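Local structure of PT26-6P (Thermococcus sp., 2WB7) at residues A[239-242]-A[243-247]; A[389-393]-A[394-398]. The protein is of unknown function but is encoded by a family of mobile elements from Euryarchaea and combines immunoglobulin-like domains with a helical domain. All coordinates share one frame; numbering follows the deposited sequence.

Contact 1: residues A[239-242]-A[243-247]; sequences PIKF and LQSLD
A short 3-10 turn brings Ile240 against Leu243 in the loop between strands 221-222 and 253-261. The Leu243 N-H bonds to the Ile240 carbonyl oxygen, with N to O at 3.1 Å and an N-H...O angle of 160°. The donor stands well above the carbonyl plane. Leu243 CB lies 3.4 Å from the same Ile240 O, so both the amide and the start of the side chain meet this oxygen. The next two turns are looser. Gln244 N to Lys241 O (3.4 Å) and Ser245 N to Phe242 O (3.5 Å) are weak hydrogen bonds. Ser245 turns its side chain back toward the turn, and its OG comes obliquely to Phe242 CD2 at 3.9 Å.

Lys241 folds over the Phe242 ring, and its NZ comes within 4.0 Å of Ser245 OG. Its CG sits between the backbone N and the carbonyl carbon (chi1 73°), and the chain bends twice more. This lays CE over the centre of the Phe242 ring, 3.4 Å above its plane. The carbonyl oxygen of Pro239 lies at the ring edge, in plane. Beyond the ring, Lys241 NZ forms salt bridges with Asp393 and Asp7. These carboxylates probably offset its charge in a buried setting. Pro239 and Lys241 also pack on Met486 of helix 471-499. The succession of i to i+3 backbone bonds, first firm and then weak, is that of a short 3-10 turn fraying into loop.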
loop_
_atom_site.group_PDB
_atom_site.type_symbol
_atom_site.label_atom_id
_atom_site.label_comp_id
_atom_site.label_asym_id
_atom_site.label_seq_id
_atom_site.Cartn_x
_atom_site.Cartn_y
_atom_site.Cartn_z
ATOM N N PRO A 239 -16.716 17.517 4.578
ATOM C CA PRO A 239 -16.731 18.923 4.942
ATOM C C PRO A 239 -16.929 19.148 6.444
ATOM O O PRO A 239 -17.551 18.341 7.111
ATOM C CB PRO A 239 -17.931 19.461 4.154
ATOM C CG PRO A 239 -17.963 18.598 2.919
ATOM C CD PRO A 239 -17.590 17.226 3.429
ATOM N N ILE A 240 -16.414 20.256 6.967
ATOM C CA ILE A 240 -16.430 20.492 8.413
ATOM C C ILE A 240 -17.820 20.502 9.047
ATOM O O ILE A 240 -17.947 20.334 10.262
ATOM C CB ILE A 240 -15.684 21.798 8.813
ATOM C CG1 ILE A 240 -16.401 23.015 8.228
ATOM C CG2 ILE A 240 -14.237 21.723 8.385
ATOM C CD1 ILE A 240 -15.767 24.337 8.570
ATOM N N LYS A 241 -18.867 20.718 8.258
ATOM C CA LYS A 241 -20.200 20.728 8.860
ATOM C C LYS A 241 -20.498 19.415 9.582
ATOM O O LYS A 241 -21.320 19.382 10.487
ATOM C CB LYS A 241 -21.306 21.047 7.850
ATOM C CG LYS A 241 -21.616 19.941 6.883
ATOM C CD LYS A 241 -23.105 19.753 6.744
ATOM C CE LYS A 241 -23.455 18.285 6.841
ATOM N NZ LYS A 241 -24.836 18.094 7.343
ATOM N N PHE A 242 -19.803 18.346 9.205
ATOM C CA PHE A 242 -20.128 17.022 9.721
ATOM C C PHE A 242 -19.608 16.808 11.126
ATOM O O PHE A 242 -19.750 15.734 11.676
ATOM C CB PHE A 242 -19.632 15.923 8.781
ATOM C CG PHE A 242 -20.463 15.773 7.544
ATOM C CD1 PHE A 242 -20.087 16.388 6.361
ATOM C CD2 PHE A 242 -21.630 15.027 7.563
ATOM C CE1 PHE A 242 -20.847 16.254 5.215
ATOM C CE2 PHE A 242 -22.412 14.893 6.410
ATOM C CZ PHE A 242 -22.014 15.507 5.234
ATOM N N LEU A 243 -19.026 17.847 11.706
ATOM C CA LEU A 243 -18.558 17.797 13.083
ATOM C C LEU A 243 -19.722 17.843 14.069
ATOM O O LEU A 243 -19.655 17.228 15.126
ATOM C CB LEU A 243 -17.602 18.955 13.369
ATOM C CG LEU A 243 -16.118 18.749 13.081
ATOM C CD1 LEU A 243 -15.340 20.013 13.423
ATOM C CD2 LEU A 243 -15.587 17.540 13.852
ATOM N N GLN A 244 -20.780 18.581 13.741
ATOM C CA GLN A 244 -21.976 18.604 14.585
ATOM C C GLN A 244 -23.033 17.602 14.107
ATOM O O GLN A 244 -24.233 17.826 14.275
ATOM C CB GLN A 244 -22.598 20.009 14.656
ATOM C CG GLN A 244 -21.691 21.094 15.234
ATOM C CD GLN A 244 -21.172 22.056 14.172
ATOM O OE1 GLN A 244 -21.689 22.100 13.045
ATOM N NE2 GLN A 244 -20.149 22.839 14.525
ATOM N N SER A 245 -22.601 16.502 13.503
ATOM C CA SER A 245 -23.557 15.523 12.998
ATOM C C SER A 245 -23.583 14.285 13.868
ATOM O O SER A 245 -22.708 13.424 13.755
ATOM C CB SER A 245 -23.245 15.130 11.555
ATOM O OG SER A 245 -23.814 16.056 10.646
ATOM N N LEU A 246 -24.585 14.212 14.742
ATOM C CA LEU A 246 -24.813 13.031 15.563
ATOM C C LEU A 246 -25.002 11.821 14.669
ATOM O O LEU A 246 -24.675 10.698 15.054
ATOM C CB LEU A 246 -26.052 13.205 16.440
ATOM C CG LEU A 246 -25.955 14.121 17.658
ATOM C CD1 LEU A 246 -27.372 14.403 18.171
ATOM C CD2 LEU A 246 -25.059 13.536 18.768
ATOM N N ASP A 247 -25.515 12.056 13.463
ATOM C CA ASP A 247 -25.789 10.951 12.550
ATOM C C ASP A 247 -24.510 10.192 12.233
ATOM O O ASP A 247 -24.538 8.976 12.047
ATOM C CB ASP A 247 -26.408 11.464 11.254
ATOM C CG ASP A 247 -27.648 10.682 10.854
ATOM O OD1 ASP A 247 -27.773 9.509 11.284
ATOM O OD2 ASP A 247 -28.502 11.245 10.117
#

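Contact 2: residues A[389-393]-A[394-398]; sequences TVMKD and QDVKN
Met391 and Val396 meet through their methyl groups, Met391 CE to Val396 CG2 at 4.0 Å, with the two side chains slanting across each other. Met391 is a selenomethionine. Its chain bends at chi2 and chi3, which carries CE over to the valine. Val396 points back toward the 389-393 segment, and its CG2 also lies 3.5 Å from Lys392 O.

Lys392 is the N-cap residue of helix 393-404. Its carbonyl accepts the Val396 N-H at 3.0 Å between N and O, nearly in line with the C=O bond. Asp393 O takes the Lys397 N-H in the same way, N to O 2.8 Å. Beside these bonds, Lys392 CB touches Asp395 OD1 at 4.0 Å. The lysine chain then runs off, and NZ makes a weak hydrogen bond to Thr389 O. Gln394 and Asn398 are linked one turn apart on the helix. Gln394 NE2 donates to Asn398 OD1 at 3.2 Å, in the plane of its own amide but above that of Asn398.

The carboxylate of Asp393, in the first turn, may interact favourably with the helix dipole. It forms salt bridges with Lys241 and with Lys482 of helix 471-499. Glu485 of that helix accepts the backbone N-H groups of Val390 and Met391, while Met418 of helix 408-438 packs on Met391 and Asp395.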
loop_
_atom_site.group_PDB
_atom_site.type_symbol
_atom_site.label_atom_id
_atom_site.label_comp_id
_atom_site.label_asym_id
_atom_site.label_seq_id
_atom_site.Cartn_x
_atom_site.Cartn_y
_atom_site.Cartn_z
ATOM N N THR A 389 -18.677 27.814 7.742
ATOM C CA THR A 389 -19.694 27.461 6.776
ATOM C C THR A 389 -20.774 28.505 6.797
ATOM O O THR A 389 -21.229 28.913 7.851
ATOM C CB THR A 389 -20.324 26.122 7.091
ATOM O OG1 THR A 389 -19.284 25.167 7.302
ATOM C CG2 THR A 389 -21.204 25.662 5.943
ATOM N N VAL A 390 -21.193 28.929 5.617
ATOM C CA VAL A 390 -22.263 29.889 5.502
ATOM C C VAL A 390 -23.609 29.180 5.482
ATOM O O VAL A 390 -24.584 29.658 6.061
ATOM C CB VAL A 390 -22.079 30.760 4.246
ATOM C CG1 VAL A 390 -23.296 31.630 4.008
ATOM C CG2 VAL A 390 -20.815 31.604 4.386
HETATM N N MSE A 391 -23.656 28.022 4.848
HETATM C CA MSE A 391 -24.898 27.282 4.752
HETATM C C MSE A 391 -25.007 26.189 5.797
HETATM O O MSE A 391 -24.943 24.997 5.490
HETATM C CB MSE A 391 -25.014 26.710 3.363
HETATM C CG MSE A 391 -24.516 27.713 2.374
HETATM SE SE MSE A 391 -25.578 27.776 0.798
HETATM C CE MSE A 391 -27.339 27.864 1.660
ATOM N N LYS A 392 -25.162 26.615 7.041
ATOM C CA LYS A 392 -25.418 25.709 8.135
ATOM C C LYS A 392 -26.718 24.933 7.867
ATOM O O LYS A 392 -27.632 25.450 7.224
ATOM C CB LYS A 392 -25.533 26.533 9.400
ATOM C CG LYS A 392 -24.296 27.351 9.690
ATOM C CD LYS A 392 -23.300 26.526 10.501
ATOM C CE LYS A 392 -22.027 27.321 10.776
ATOM N NZ LYS A 392 -22.317 28.787 10.952
ATOM N N ASP A 393 -26.802 23.693 8.337
ATOM C CA ASP A 393 -28.003 22.919 8.103
ATOM C C ASP A 393 -29.232 23.643 8.665
ATOM O O ASP A 393 -30.273 23.699 8.011
ATOM C CB ASP A 393 -27.888 21.523 8.709
ATOM C CG ASP A 393 -26.713 20.729 8.148
ATOM O OD1 ASP A 393 -26.213 21.064 7.048
ATOM O OD2 ASP A 393 -26.293 19.757 8.815
ATOM N N GLN A 394 -29.118 24.190 9.874
ATOM C CA GLN A 394 -30.255 24.858 10.492
ATOM C C GLN A 394 -30.833 25.904 9.563
ATOM O O GLN A 394 -32.038 25.955 9.330
ATOM C CB GLN A 394 -29.873 25.515 11.826
ATOM C CG GLN A 394 -31.079 25.911 12.700
ATOM C CD GLN A 394 -32.125 24.797 12.798
ATOM O OE1 GLN A 394 -31.858 23.716 13.336
ATOM N NE2 GLN A 394 -33.317 25.053 12.263
ATOM N N ASP A 395 -29.951 26.737 9.023
ATOM C CA ASP A 395 -30.346 27.850 8.160
ATOM C C ASP A 395 -30.937 27.335 6.864
ATOM O O ASP A 395 -31.897 27.908 6.334
ATOM C CB ASP A 395 -29.151 28.740 7.851
ATOM C CG ASP A 395 -28.482 29.287 9.109
ATOM O OD1 ASP A 395 -28.725 28.761 10.214
ATOM O OD2 ASP A 395 -27.697 30.248 9.001
ATOM N N VAL A 396 -30.378 26.247 6.352
ATOM C CA VAL A 396 -30.967 25.622 5.181
ATOM C C VAL A 396 -32.362 25.099 5.485
ATOM O O VAL A 396 -33.265 25.173 4.647
ATOM C CB VAL A 396 -30.107 24.480 4.635
ATOM C CG1 VAL A 396 -30.894 23.689 3.601
ATOM C CG2 VAL A 396 -28.834 25.036 4.016
ATOM N N LYS A 397 -32.533 24.572 6.692
ATOM C CA LYS A 397 -33.825 24.072 7.109
ATOM C C LYS A 397 -34.815 25.218 7.271
ATOM O O LYS A 397 -35.951 25.102 6.802
ATOM C CB LYS A 397 -33.727 23.264 8.395
ATOM C CG LYS A 397 -35.031 22.537 8.715
ATOM C CD LYS A 397 -35.187 22.252 10.200
ATOM C CE LYS A 397 -36.659 22.330 10.616
ATOM N NZ LYS A 397 -36.795 22.811 12.031
ATOM N N ASN A 398 -34.403 26.315 7.922
ATOM C CA ASN A 398 -35.264 27.497 8.024
ATOM C C ASN A 398 -35.727 27.939 6.645
ATOM O O ASN A 398 -36.911 28.199 6.419
ATOM C CB ASN A 398 -34.554 28.687 8.673
ATOM C CG ASN A 398 -33.917 28.355 10.009
ATOM O OD1 ASN A 398 -34.477 27.638 10.849
ATOM N ND2 ASN A 398 -32.733 28.911 10.222
#

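In the fold
Contact 1 comes first along the chain, in the loop before strand 253-261. Contact 2 follows strand 370-379, the last strand of the eight-stranded antiparallel sheet in chain order, and opens helix 393-404. Despite the sheet strands between them in sequence, their centres are 12 Å apart. They touch directly: Lys241 NZ meets Asp393 OD2 at 2.7 Å in a salt bridge, and Ile240 CG1 packs on Thr389 OG1 at 3.7 Å. The loop before strand 253-261 is thus tied to the start of helix 393-404, and both lie against helix 471-499.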